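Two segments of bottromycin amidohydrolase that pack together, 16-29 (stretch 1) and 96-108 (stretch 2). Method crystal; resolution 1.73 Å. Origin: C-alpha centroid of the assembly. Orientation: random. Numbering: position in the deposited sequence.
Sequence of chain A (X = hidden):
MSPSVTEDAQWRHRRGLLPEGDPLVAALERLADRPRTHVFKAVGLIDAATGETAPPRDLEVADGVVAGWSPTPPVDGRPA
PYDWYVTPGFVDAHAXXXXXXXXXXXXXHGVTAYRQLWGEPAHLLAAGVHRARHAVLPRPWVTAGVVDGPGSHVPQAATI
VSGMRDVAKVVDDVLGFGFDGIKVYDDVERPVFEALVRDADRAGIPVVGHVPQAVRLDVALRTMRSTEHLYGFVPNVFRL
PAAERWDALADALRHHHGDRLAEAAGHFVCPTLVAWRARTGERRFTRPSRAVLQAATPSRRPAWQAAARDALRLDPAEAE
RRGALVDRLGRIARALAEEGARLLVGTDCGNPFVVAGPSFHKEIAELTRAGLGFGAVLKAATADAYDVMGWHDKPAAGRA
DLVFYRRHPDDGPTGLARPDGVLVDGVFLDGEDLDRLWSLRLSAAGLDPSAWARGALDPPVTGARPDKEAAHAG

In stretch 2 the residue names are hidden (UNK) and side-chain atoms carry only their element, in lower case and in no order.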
# COMPACT_ATOMS: atom_id res chain seq x y z
N GLY A 16 14.08 -10.69 -10.60
CA GLY A 16 14.72 -10.34 -9.32
C GLY A 16 13.85 -10.40 -8.10
O GLY A 16 14.37 -10.57 -6.99
N LEU A 17 12.53 -10.26 -8.24
CA LEU A 17 11.69 -10.40 -7.07
C LEU A 17 11.51 -11.85 -6.63
O LEU A 17 11.04 -12.08 -5.52
CB LEU A 17 10.31 -9.83 -7.30
CG LEU A 17 10.25 -8.30 -7.45
CD1 LEU A 17 8.91 -7.82 -7.89
CD2 LEU A 17 10.64 -7.61 -6.08
N LEU A 18 11.85 -12.82 -7.49
CA LEU A 18 11.53 -14.22 -7.26
C LEU A 18 12.75 -15.05 -7.59
O LEU A 18 12.74 -15.88 -8.50
CB LEU A 18 10.32 -14.66 -8.08
CG LEU A 18 9.05 -13.87 -7.75
CD1 LEU A 18 7.99 -14.10 -8.81
CD2 LEU A 18 8.52 -14.25 -6.38
N PRO A 19 13.84 -14.84 -6.86
CA PRO A 19 15.10 -15.45 -7.26
C PRO A 19 15.10 -16.95 -7.03
O PRO A 19 14.52 -17.48 -6.07
CB PRO A 19 16.13 -14.76 -6.35
CG PRO A 19 15.35 -14.24 -5.18
CD PRO A 19 13.98 -13.90 -5.73
N GLU A 20 15.78 -17.65 -7.94
CA GLU A 20 15.90 -19.10 -7.84
C GLU A 20 16.62 -19.49 -6.56
O GLU A 20 17.56 -18.82 -6.12
CB GLU A 20 16.68 -19.65 -9.04
CG GLU A 20 16.15 -19.23 -10.40
CD GLU A 20 15.23 -20.26 -11.02
OE1 GLU A 20 15.75 -21.33 -11.42
OE2 GLU A 20 14.01 -20.01 -11.10
N GLY A 21 16.19 -20.60 -5.96
CA GLY A 21 16.78 -21.11 -4.74
C GLY A 21 16.46 -20.34 -3.47
O GLY A 21 17.02 -20.65 -2.42
N ASP A 22 15.61 -19.37 -3.53
CA ASP A 22 15.25 -18.64 -2.32
C ASP A 22 14.18 -19.40 -1.53
O ASP A 22 13.22 -19.92 -2.12
CB ASP A 22 14.76 -17.26 -2.70
CG ASP A 22 14.45 -16.38 -1.49
OD1 ASP A 22 15.28 -15.55 -1.08
OD2 ASP A 22 13.35 -16.51 -0.93
N PRO A 23 14.30 -19.49 -0.21
CA PRO A 23 13.34 -20.30 0.56
C PRO A 23 11.94 -19.73 0.59
O PRO A 23 10.96 -20.49 0.69
CB PRO A 23 13.93 -20.29 1.98
CG PRO A 23 15.09 -19.39 1.95
CD PRO A 23 15.19 -18.71 0.66
N LEU A 24 11.82 -18.42 0.58
CA LEU A 24 10.51 -17.79 0.55
C LEU A 24 9.84 -17.99 -0.80
O LEU A 24 8.63 -18.24 -0.86
CB LEU A 24 10.63 -16.29 0.88
CG LEU A 24 10.90 -15.89 2.35
CD1 LEU A 24 10.94 -14.35 2.47
CD2 LEU A 24 9.82 -16.41 3.17
N VAL A 25 10.60 -17.87 -1.89
CA VAL A 25 10.06 -18.17 -3.22
C VAL A 25 9.58 -19.60 -3.29
O VAL A 25 8.49 -19.91 -3.80
CB VAL A 25 11.13 -17.90 -4.29
CG1 VAL A 25 10.62 -18.29 -5.69
CG2 VAL A 25 11.51 -16.44 -4.32
N ALA A 26 10.41 -20.51 -2.78
CA ALA A 26 10.02 -21.92 -2.77
C ALA A 26 8.70 -22.13 -2.04
O ALA A 26 7.84 -22.90 -2.49
CB ALA A 26 11.13 -22.76 -2.13
N ALA A 27 8.53 -21.47 -0.87
CA ALA A 27 7.28 -21.60 -0.14
C ALA A 27 6.09 -21.09 -0.95
O ALA A 27 5.03 -21.74 -0.99
CB ALA A 27 7.36 -20.89 1.20
N LEU A 28 6.25 -19.93 -1.62
CA LEU A 28 5.15 -19.33 -2.38
C LEU A 28 4.84 -20.19 -3.61
O LEU A 28 3.68 -20.34 -4.00
CB LEU A 28 5.47 -17.89 -2.77
CG LEU A 28 5.75 -16.90 -1.63
CD1 LEU A 28 6.07 -15.60 -2.21
CD2 LEU A 28 4.51 -16.78 -0.80
N GLU A 29 5.86 -20.82 -4.18
CA GLU A 29 5.63 -21.76 -5.31
C GLU A 29 4.86 -22.99 -4.86
O GLU A 29 3.93 -23.42 -5.55
CB GLU A 29 6.96 -22.17 -5.91
CG GLU A 29 7.60 -21.04 -6.67
CD GLU A 29 8.87 -21.44 -7.45
OE1 GLU A 29 9.38 -22.57 -7.28
OE2 GLU A 29 9.36 -20.62 -8.26
N UNK A 96 6.63 0.01 -2.09
CA UNK A 96 7.89 -0.10 -2.82
C UNK A 96 8.39 -1.52 -2.56
O UNK A 96 9.24 -1.76 -1.71
n UNK A 96 8.52 2.77 -4.13
n UNK A 96 7.71 4.39 -2.99
c UNK A 96 8.06 4.01 -4.20
c UNK A 96 8.88 0.96 -2.40
c UNK A 96 7.94 3.37 -2.11
c UNK A 96 8.47 2.34 -2.82
N UNK A 97 7.83 -2.46 -3.30
CA UNK A 97 8.20 -3.87 -3.22
C UNK A 97 9.51 -4.05 -3.96
O UNK A 97 9.60 -3.74 -5.16
c UNK A 97 7.59 -6.15 -4.01
c UNK A 97 5.89 -4.64 -2.88
c UNK A 97 7.09 -4.73 -3.81
N UNK A 98 10.54 -4.52 -3.24
CA UNK A 98 11.87 -4.73 -3.76
C UNK A 98 12.38 -6.15 -3.54
O UNK A 98 13.44 -6.50 -4.07
o UNK A 98 12.56 -2.44 -3.49
c UNK A 98 12.87 -3.75 -3.11
N UNK A 99 11.65 -6.95 -2.78
CA UNK A 99 12.09 -8.31 -2.47
C UNK A 99 10.89 -9.20 -2.16
O UNK A 99 9.79 -8.74 -1.85
o UNK A 99 12.36 -8.16 -0.10
c UNK A 99 13.06 -8.36 -1.27
N UNK A 100 11.13 -10.51 -2.29
CA UNK A 100 10.09 -11.47 -1.92
C UNK A 100 9.70 -11.35 -0.44
O UNK A 100 8.57 -11.65 -0.08
c UNK A 100 11.80 -13.25 -1.50
c UNK A 100 9.46 -13.90 -2.00
c UNK A 100 10.56 -12.89 -2.27
N UNK A 101 10.61 -10.86 0.41
CA UNK A 101 10.25 -10.58 1.80
C UNK A 101 9.06 -9.64 1.89
O UNK A 101 8.17 -9.82 2.72
o UNK A 101 11.12 -9.61 3.83
c UNK A 101 11.47 -10.02 2.52
N UNK A 102 9.06 -8.58 1.09
CA UNK A 102 7.93 -7.65 1.07
C UNK A 102 6.65 -8.34 0.64
O UNK A 102 5.57 -8.05 1.17
c UNK A 102 8.22 -6.49 0.12
c UNK A 102 9.52 -5.78 0.40
o UNK A 102 10.04 -5.06 -0.51
o UNK A 102 10.03 -5.84 1.54
N UNK A 103 6.72 -9.20 -0.39
CA UNK A 103 5.52 -9.86 -0.89
C UNK A 103 4.90 -10.73 0.20
O UNK A 103 3.68 -10.74 0.39
c UNK A 103 5.20 -9.06 -3.91
c UNK A 103 6.81 -10.86 -4.45
c UNK A 103 6.33 -9.89 -3.40
c UNK A 103 5.89 -10.69 -2.13
N UNK A 104 5.73 -11.45 0.94
CA UNK A 104 5.24 -12.30 2.03
C UNK A 104 4.65 -11.47 3.15
O UNK A 104 3.57 -11.79 3.67
c UNK A 104 6.77 -14.27 1.43
c UNK A 104 5.86 -13.96 3.81
c UNK A 104 6.36 -13.24 2.53
N UNK A 105 5.32 -10.37 3.52
CA UNK A 105 4.78 -9.48 4.55
C UNK A 105 3.41 -8.95 4.20
O UNK A 105 2.49 -8.96 5.04
N UNK A 106 3.22 -8.53 2.94
CA UNK A 106 1.90 -8.06 2.54
C UNK A 106 0.85 -9.16 2.68
O UNK A 106 -0.21 -8.91 3.30
c UNK A 106 2.18 -5.05 1.65
c UNK A 106 1.93 -7.51 1.11
c UNK A 106 2.93 -5.93 -0.55
c UNK A 106 2.77 -6.25 0.93
N UNK A 107 1.12 -10.38 2.14
CA UNK A 107 0.13 -11.45 2.15
C UNK A 107 -0.28 -11.80 3.57
O UNK A 107 -1.45 -12.01 3.87
c UNK A 107 -0.57 -12.50 -0.62
c UNK A 107 1.52 -13.92 -0.47
c UNK A 107 0.81 -12.63 -0.02
c UNK A 107 0.70 -12.71 1.50
N UNK A 108 0.70 -11.90 4.45
CA UNK A 108 0.44 -12.30 5.84
C UNK A 108 -0.52 -11.33 6.52
O UNK A 108 -1.26 -11.70 7.43
c UNK A 108 1.80 -12.39 6.58
c UNK A 108 1.63 -12.20 8.07
c UNK A 108 2.48 -13.70 6.25
O HOH W 1 13.65 -11.03 -3.71

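Position 96 carries one carbon and then a five-membered ring of three carbons and two nitrogens, an imidazole: H96. Its side chain is out of reach of stretch 1. Position 97 has three side-chain carbons, one bearing the other two, so it is V97; its CG1 lies 4.0 Å from L17 CD2.

Positions 98 and 99 each have one carbon followed by one oxygen, which identifies S98 and S99. Both CA-to-CB bonds point away from stretch 1, so the backbone makes the contact: L17 CD2 sits 3.4 Å from S98 C and 3.5 Å from S99 N. S99 occupies the N-cap position of the helix that follows.

Position 100 again shows a carbon carrying two carbons, V100. Its CB is 3.4 Å from L17 O, and its CG2 is 3.8 Å from L28 CD1, 3.9 Å from L24 CB and 4.0 Å from V25 CG2. CG1 faces D22 OD2 at 3.7 Å. Position 101, one carbon and one oxygen, is S101, whose CA lies 3.9 Å from L24 CD1.

Position 102 has two carbons, the second carrying two oxygens. The carbon count gives D102 rather than a glutamate. It does not touch stretch 1; instead OD2 accepts from S98 N at 2.8 Å, nearly linear at 177°, and weakly from S99 N at 3.4 Å, tying down the segment before the helix.

Position 103 has four carbons forked at the second, L103, with CD1 4.3 Å from L18 CD2. Position 104 has three side-chain carbons, the first carrying the other two, and this fork meets L24 and L28; it is V104, whose CG2 approaches L28 CD1 at 3.9 Å and L24 CD2 at 4.1 Å. Position 105 has no side-chain atoms, hence G105. The four forked carbons at position 106 give L106, out of reach of stretch 1. The same pattern at position 107 gives L107, whose CD1 meets L28 CD2 at 4.2 Å. Position 108 carries a three-carbon fork, V108, also out of reach.

The contact is chiefly apolar. The helices cross at 46° with axes 9.9 Å apart at closest approach, and V100, V104 and L107, spaced by four and three residues, line the side facing L24 and L28. No direct hydrogen bond joins the stretches, but water 1 bridges them, accepting from V100 N (O to N, 2.9 Å) and donating weakly to L17 O (O to O, 3.3 Å). On stretch 1, D22 caps its own helix: OD2 accepts from V25 N at 3.2 Å and weakly from L24 N at 2.9 Å. The 516 Å² buried thus combines leucine–valine packing with L17 lying against the backbone before the second helix.

Stretch 2 96-108: HVSSVSDLVGLLV
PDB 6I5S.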